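Esterase/lipase (Lactobacillus rhamnosus, PDB 4N5H) probably hydrolyses carboxylic esters, and may transfer acyl groups, as an esterase of the alpha/beta-hydrolase fold. Local coordinates at residues Thr68-His73 / Ala98-Gly103; Asp118-Leu123 / Ser171-Asn176. The protein carries 1 engineered substitution. All coordinates share one frame; numbering follows the deposited sequence.

Contact 1 (Thr68-His73 / Ala98-Gly103); sequences TVIDIH and AVMGMG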
loop_
_atom_site.group_PDB
_atom_site.type_symbol
_atom_site.label_atom_id
_atom_site.label_comp_id
_atom_site.label_asym_id
_atom_site.label_seq_id
_atom_site.Cartn_x
_atom_site.Cartn_y
_atom_site.Cartn_z
ATOM N N THR A 68 21.493 -23.373 -4.174
ATOM C CA THR A 68 21.443 -22.048 -4.763
ATOM C C THR A 68 20.682 -21.985 -6.066
ATOM O O THR A 68 20.895 -22.829 -6.969
ATOM C CB THR A 68 22.861 -21.562 -4.956
ATOM O OG1 THR A 68 23.514 -21.367 -3.672
ATOM C CG2 THR A 68 22.923 -20.202 -5.696
ATOM N N VAL A 69 19.883 -20.927 -6.251
ATOM C CA VAL A 69 19.360 -20.624 -7.549
ATOM C C VAL A 69 19.843 -19.172 -7.852
ATOM O O VAL A 69 19.712 -18.262 -6.970
ATOM C CB VAL A 69 17.843 -20.640 -7.564
ATOM C CG1 VAL A 69 17.352 -20.305 -8.955
ATOM C CG2 VAL A 69 17.283 -22.011 -7.136
ATOM N N ILE A 70 20.317 -18.964 -9.092
ATOM C CA ILE A 70 20.737 -17.650 -9.546
ATOM C C ILE A 70 19.899 -17.332 -10.790
ATOM O O ILE A 70 19.825 -18.122 -11.769
ATOM C CB ILE A 70 22.162 -17.675 -9.961
ATOM C CG1 ILE A 70 23.048 -17.948 -8.755
ATOM C CG2 ILE A 70 22.557 -16.321 -10.578
ATOM C CD1 ILE A 70 24.495 -18.201 -9.031
ATOM N N ASP A 71 19.141 -16.250 -10.684
ATOM C CA ASP A 71 18.203 -15.803 -11.703
ATOM C C ASP A 71 18.658 -14.553 -12.473
ATOM O O ASP A 71 19.040 -13.535 -11.873
ATOM C CB ASP A 71 16.855 -15.453 -11.054
ATOM C CG ASP A 71 15.788 -15.200 -12.094
ATOM O OD1 ASP A 71 15.624 -16.053 -12.952
ATOM O OD2 ASP A 71 15.109 -14.115 -12.052
ATOM N N ILE A 72 18.586 -14.675 -13.792
ATOM C CA ILE A 72 18.910 -13.575 -14.725
ATOM C C ILE A 72 17.604 -13.204 -15.411
ATOM O O ILE A 72 17.071 -13.918 -16.267
ATOM C CB ILE A 72 19.938 -13.954 -15.766
ATOM C CG1 ILE A 72 21.182 -14.508 -15.106
ATOM C CG2 ILE A 72 20.235 -12.742 -16.674
ATOM C CD1 ILE A 72 22.174 -15.105 -16.124
ATOM N N HIS A 73 17.109 -12.016 -15.116
ATOM C CA HIS A 73 15.840 -11.537 -15.655
ATOM C C HIS A 73 15.905 -11.161 -17.111
ATOM O O HIS A 73 17.015 -10.951 -17.644
ATOM C CB HIS A 73 15.317 -10.344 -14.828
ATOM C CG HIS A 73 16.050 -9.084 -15.085
ATOM N ND1 HIS A 73 15.801 -8.311 -16.228
ATOM C CD2 HIS A 73 17.073 -8.480 -14.414
ATOM C CE1 HIS A 73 16.618 -7.267 -16.208
ATOM N NE2 HIS A 73 17.343 -7.313 -15.101
ATOM N N ALA A 98 18.176 -20.893 -1.552
ATOM C CA ALA A 98 18.794 -19.587 -1.406
ATOM C C ALA A 98 18.888 -19.041 -2.831
ATOM O O ALA A 98 19.463 -19.630 -3.736
ATOM C CB ALA A 98 20.160 -19.685 -0.794
ATOM N N VAL A 99 18.274 -17.887 -3.063
ATOM C CA VAL A 99 18.145 -17.358 -4.427
ATOM C C VAL A 99 18.785 -15.981 -4.522
ATOM O O VAL A 99 18.579 -15.061 -3.682
ATOM C CB VAL A 99 16.639 -17.271 -4.827
ATOM C CG1 VAL A 99 16.412 -16.782 -6.216
ATOM C CG2 VAL A 99 15.927 -18.624 -4.553
ATOM N N MET A 100 19.515 -15.777 -5.598
ATOM C CA MET A 100 20.085 -14.490 -5.906
ATOM C C MET A 100 19.568 -14.057 -7.254
ATOM O O MET A 100 19.516 -14.844 -8.222
ATOM C CB MET A 100 21.666 -14.586 -5.891
ATOM C CG MET A 100 22.284 -13.251 -6.244
ATOM S SD MET A 100 22.565 -12.790 -7.965
ATOM C CE MET A 100 24.104 -13.585 -8.232
ATOM N N GLY A 101 19.173 -12.798 -7.343
ATOM C CA GLY A 101 18.834 -12.189 -8.637
ATOM C C GLY A 101 19.492 -10.820 -8.774
ATOM O O GLY A 101 19.412 -10.026 -7.875
ATOM N N MET A 102 20.129 -10.567 -9.923
ATOM C CA MET A 102 20.923 -9.385 -10.123
ATOM C C MET A 102 20.298 -8.440 -11.123
ATOM O O MET A 102 19.591 -8.852 -12.017
ATOM C CB MET A 102 22.365 -9.731 -10.520
ATOM C CG MET A 102 22.588 -10.046 -11.970
ATOM S SD MET A 102 21.664 -11.477 -12.624
ATOM C CE MET A 102 22.420 -12.860 -11.765
ATOM N N GLY A 103 20.616 -7.167 -10.936
ATOM C CA GLY A 103 20.533 -6.177 -11.997
ATOM C C GLY A 103 21.738 -6.246 -12.890
ATOM O O GLY A 103 22.758 -6.789 -12.511
HETATM O O HOH W 1 18.139 -11.071 -12.525
#
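Val69 bonds through its N to Ala98 O and through its O to Met100 N, the latter at 2.8 Å, across two parallel strands whose directions differ by 18°. Asp71 N donates to Met100 O with an almost straight N-H...O angle of 173°. CA-H...O contacts, such as Val99 CA to Val69 O at 3.1 Å, fill the intervals. The pairing then opens: a water donates to Asp71 O and Met102 O and accepts from His73 N, the water oxygen lying 2.7 Å from Met102 O. On the face that carries Ile70, both methionine side chains cross that isoleucine obliquely. Met102 CG lies between the backbone N and the carbonyl carbon (chi1 82°), and the chain bends twice more, bringing CE to 3.7 Å from Ile70 CG2 and 3.9 Å from Ile72 CG1, while SD sits 3.4 Å from Asp71 O. Met100 CE meets the same Ile70 methyl at 3.9 Å. An alanine in place of Met102 would probably open a gap beside Asp71 O and Ile72 CG1 and leave Ile70 CG2 with Met100 CE alone of its two methionine methyls. On the other face Val69 packs on Val99, and Asp71 OD2 is bonded to Asn85. Strand 140-145 flanks Ile70 and Ile72, and helix 112-129 covers the methionine side. This is the parallel pair of a beta-alpha-beta unit connected by helix 86-94. The first strand runs into a His-Gly-Gly-Gly sequence that lines the oxyanion hole in related esterases and probably does so here. The water's three bonds satisfy backbone groups where the strands stop pairing directly.

Contact 2 (Asp118-Leu123 / Ser171-Asn176); sequences DIFASL and SRVNFN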
loop_
_atom_site.group_PDB
_atom_site.type_symbol
_atom_site.label_atom_id
_atom_site.label_comp_id
_atom_site.label_asym_id
_atom_site.label_seq_id
_atom_site.Cartn_x
_atom_site.Cartn_y
_atom_site.Cartn_z
ATOM N N ASP A 118 28.686 -7.521 -15.889
ATOM C CA ASP A 118 27.844 -7.286 -14.683
ATOM C C ASP A 118 27.382 -8.588 -14.081
ATOM O O ASP A 118 27.492 -8.819 -12.870
ATOM C CB ASP A 118 26.628 -6.429 -15.016
ATOM C CG ASP A 118 26.989 -4.967 -15.302
ATOM O OD1 ASP A 118 28.159 -4.543 -15.033
ATOM O OD2 ASP A 118 26.105 -4.227 -15.794
ATOM N N ILE A 119 26.906 -9.482 -14.932
ATOM C CA ILE A 119 26.472 -10.818 -14.396
ATOM C C ILE A 119 27.587 -11.580 -13.732
ATOM O O ILE A 119 27.431 -12.082 -12.606
ATOM C CB ILE A 119 25.713 -11.640 -15.480
ATOM C CG1 ILE A 119 24.463 -10.967 -15.974
ATOM C CG2 ILE A 119 25.419 -13.005 -15.011
ATOM C CD1 ILE A 119 23.859 -11.462 -17.283
ATOM N N PHE A 120 28.781 -11.635 -14.367
ATOM C CA PHE A 120 29.899 -12.329 -13.742
ATOM C C PHE A 120 30.340 -11.645 -12.435
ATOM O O PHE A 120 30.727 -12.315 -11.487
ATOM C CB PHE A 120 31.083 -12.446 -14.710
ATOM C CG PHE A 120 31.077 -13.718 -15.468
ATOM C CD1 PHE A 120 30.320 -13.785 -16.661
ATOM C CD2 PHE A 120 31.732 -14.836 -14.991
ATOM C CE1 PHE A 120 30.254 -14.961 -17.355
ATOM C CE2 PHE A 120 31.685 -16.039 -15.678
ATOM C CZ PHE A 120 30.892 -16.112 -16.805
ATOM N N ALA A 121 30.215 -10.314 -12.349
ATOM C CA ALA A 121 30.535 -9.651 -11.085
ATOM C C ALA A 121 29.583 -10.002 -9.958
ATOM O O ALA A 121 30.012 -10.222 -8.800
ATOM C CB ALA A 121 30.494 -8.122 -11.256
ATOM N N SER A 122 28.280 -10.176 -10.299
ATOM C CA SER A 122 27.300 -10.646 -9.298
ATOM C C SER A 122 27.603 -12.066 -8.893
ATOM O O SER A 122 27.507 -12.395 -7.697
ATOM C CB SER A 122 25.857 -10.534 -9.786
ATOM O OG SER A 122 25.482 -11.488 -10.751
ATOM N N LEU A 123 28.059 -12.906 -9.812
ATOM C CA LEU A 123 28.412 -14.309 -9.438
ATOM C C LEU A 123 29.660 -14.313 -8.543
ATOM O O LEU A 123 29.737 -15.032 -7.577
ATOM C CB LEU A 123 28.737 -15.154 -10.689
ATOM C CG LEU A 123 27.653 -15.259 -11.768
ATOM C CD1 LEU A 123 28.155 -16.066 -12.962
ATOM C CD2 LEU A 123 26.465 -15.892 -11.264
ATOM N N SER A 171 36.668 -13.202 -15.513
ATOM C CA SER A 171 37.355 -14.373 -14.952
ATOM C C SER A 171 36.327 -15.402 -14.588
ATOM O O SER A 171 35.218 -15.078 -14.219
ATOM C CB SER A 171 38.048 -13.927 -13.662
ATOM O OG SER A 171 39.045 -13.005 -13.975
ATOM N N ARG A 172 36.726 -16.647 -14.613
ATOM C CA ARG A 172 35.841 -17.719 -14.139
ATOM C C ARG A 172 35.531 -17.449 -12.663
ATOM O O ARG A 172 36.321 -16.875 -11.916
ATOM C CB ARG A 172 36.473 -19.078 -14.297
ATOM C CG ARG A 172 37.685 -19.397 -13.457
ATOM C CD ARG A 172 38.150 -20.896 -13.589
ATOM N NE ARG A 172 37.384 -21.697 -12.601
ATOM C CZ ARG A 172 36.426 -22.597 -12.850
ATOM N NH1 ARG A 172 36.050 -22.928 -14.117
ATOM N NH2 ARG A 172 35.823 -23.170 -11.808
ATOM N N VAL A 173 34.383 -17.946 -12.232
ATOM C CA VAL A 173 34.048 -17.913 -10.830
ATOM C C VAL A 173 34.330 -19.296 -10.211
ATOM O O VAL A 173 34.414 -20.306 -10.913
ATOM C CB VAL A 173 32.618 -17.444 -10.538
ATOM C CG1 VAL A 173 32.496 -15.995 -11.015
ATOM C CG2 VAL A 173 31.560 -18.355 -11.174
ATOM N N ASN A 174 34.470 -19.320 -8.901
ATOM C CA ASN A 174 34.922 -20.529 -8.186
ATOM C C ASN A 174 33.737 -21.432 -7.773
ATOM O O ASN A 174 33.670 -21.931 -6.604
ATOM C CB ASN A 174 35.743 -20.073 -6.957
ATOM C CG ASN A 174 36.495 -21.199 -6.251
ATOM O OD1 ASN A 174 36.765 -21.110 -5.017
ATOM N ND2 ASN A 174 36.902 -22.205 -6.989
ATOM N N PHE A 175 32.770 -21.621 -8.645
ATOM C CA PHE A 175 31.745 -22.625 -8.484
ATOM C C PHE A 175 31.273 -22.959 -9.862
ATOM O O PHE A 175 31.658 -22.287 -10.791
ATOM C CB PHE A 175 30.645 -22.174 -7.523
ATOM C CG PHE A 175 29.884 -20.912 -7.927
ATOM C CD1 PHE A 175 28.795 -20.963 -8.826
ATOM C CD2 PHE A 175 30.263 -19.675 -7.448
ATOM C CE1 PHE A 175 28.090 -19.821 -9.177
ATOM C CE2 PHE A 175 29.522 -18.504 -7.756
ATOM C CZ PHE A 175 28.420 -18.586 -8.616
ATOM N N ASN A 176 30.507 -24.046 -9.985
ATOM C CA ASN A 176 30.062 -24.524 -11.301
ATOM C C ASN A 176 28.532 -24.470 -11.274
ATOM O O ASN A 176 27.943 -24.419 -10.200
ATOM C CB ASN A 176 30.437 -26.005 -11.487
ATOM C CG ASN A 176 31.958 -26.309 -11.314
ATOM O OD1 ASN A 176 32.804 -25.765 -12.019
ATOM N ND2 ASN A 176 32.283 -27.233 -10.355
#
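Val173 directs its CG1 methyl at the helix surface between Phe120 and Leu123, where an irregular loop of the alpha/beta-hydrolase fold lies against helix 112-129. With CG1 anti to the carbonyl carbon (chi1 -64°), this methyl comes within 3.9 Å of Leu123 CB and 4.2 Å of Phe120 CD2. The Phe120 ring receives Ser171 O and Val173 CG1 obliquely, the oxygen 3.6 Å from CD2, and Leu123 CD1 lies over one face, offset toward the rim. Phe175 is turned differently: its edge is presented to the helix backbone, with CE2 3.5 Å from Leu123 O and that oxygen in the ring plane, while CZ reaches Leu123 CB. One face of the ring carries Val173 CG2, 3.9 Å above the plane and over the centre, so Val173 uses one methyl on the helix and the other on Phe175. No hydrogen bond links the two segments directly; a polar tie comes from Arg124 of the same helix, whose NH2 is bonded to Ser171 O and NH1 to Arg172 O. Phe120 also packs on Val155 and Ile158 of helix 147-158, and Leu123 and Phe175 both touch Ile70 of the central sheet. Within the helix, Ser122 OG donates to Ile119 O at 2.8 Å, in the carbonyl plane and on a lone pair, and Leu123 N supplies that oxygen with a second bond of 3.0 Å.

Overall arrangement
From the N terminus, after strands 35-42 and 52-58, strand 66-72 joins the sheet; the chain passes through helix 86-94 and returns at 98-102, where contact 1 closes this crossover. Helix 112-129 follows directly and opens contact 2, which closes only after strand 140-145 and helices 147-158 and 162-168, when the loop 171-176 reaches back to it. The two closures are in series, neither nested nor crossing. Their centres lie 12 Å apart and they touch: Ser122 OG approaches Met102 CG at 3.5 Å, and Ile70 CD1 meets Leu123 CD2 at 3.8 Å. Helix 112-129 thus packs on the sheet on one side and receives the loop 171-176 on another, while Phe175 of the loop also reaches Ile70.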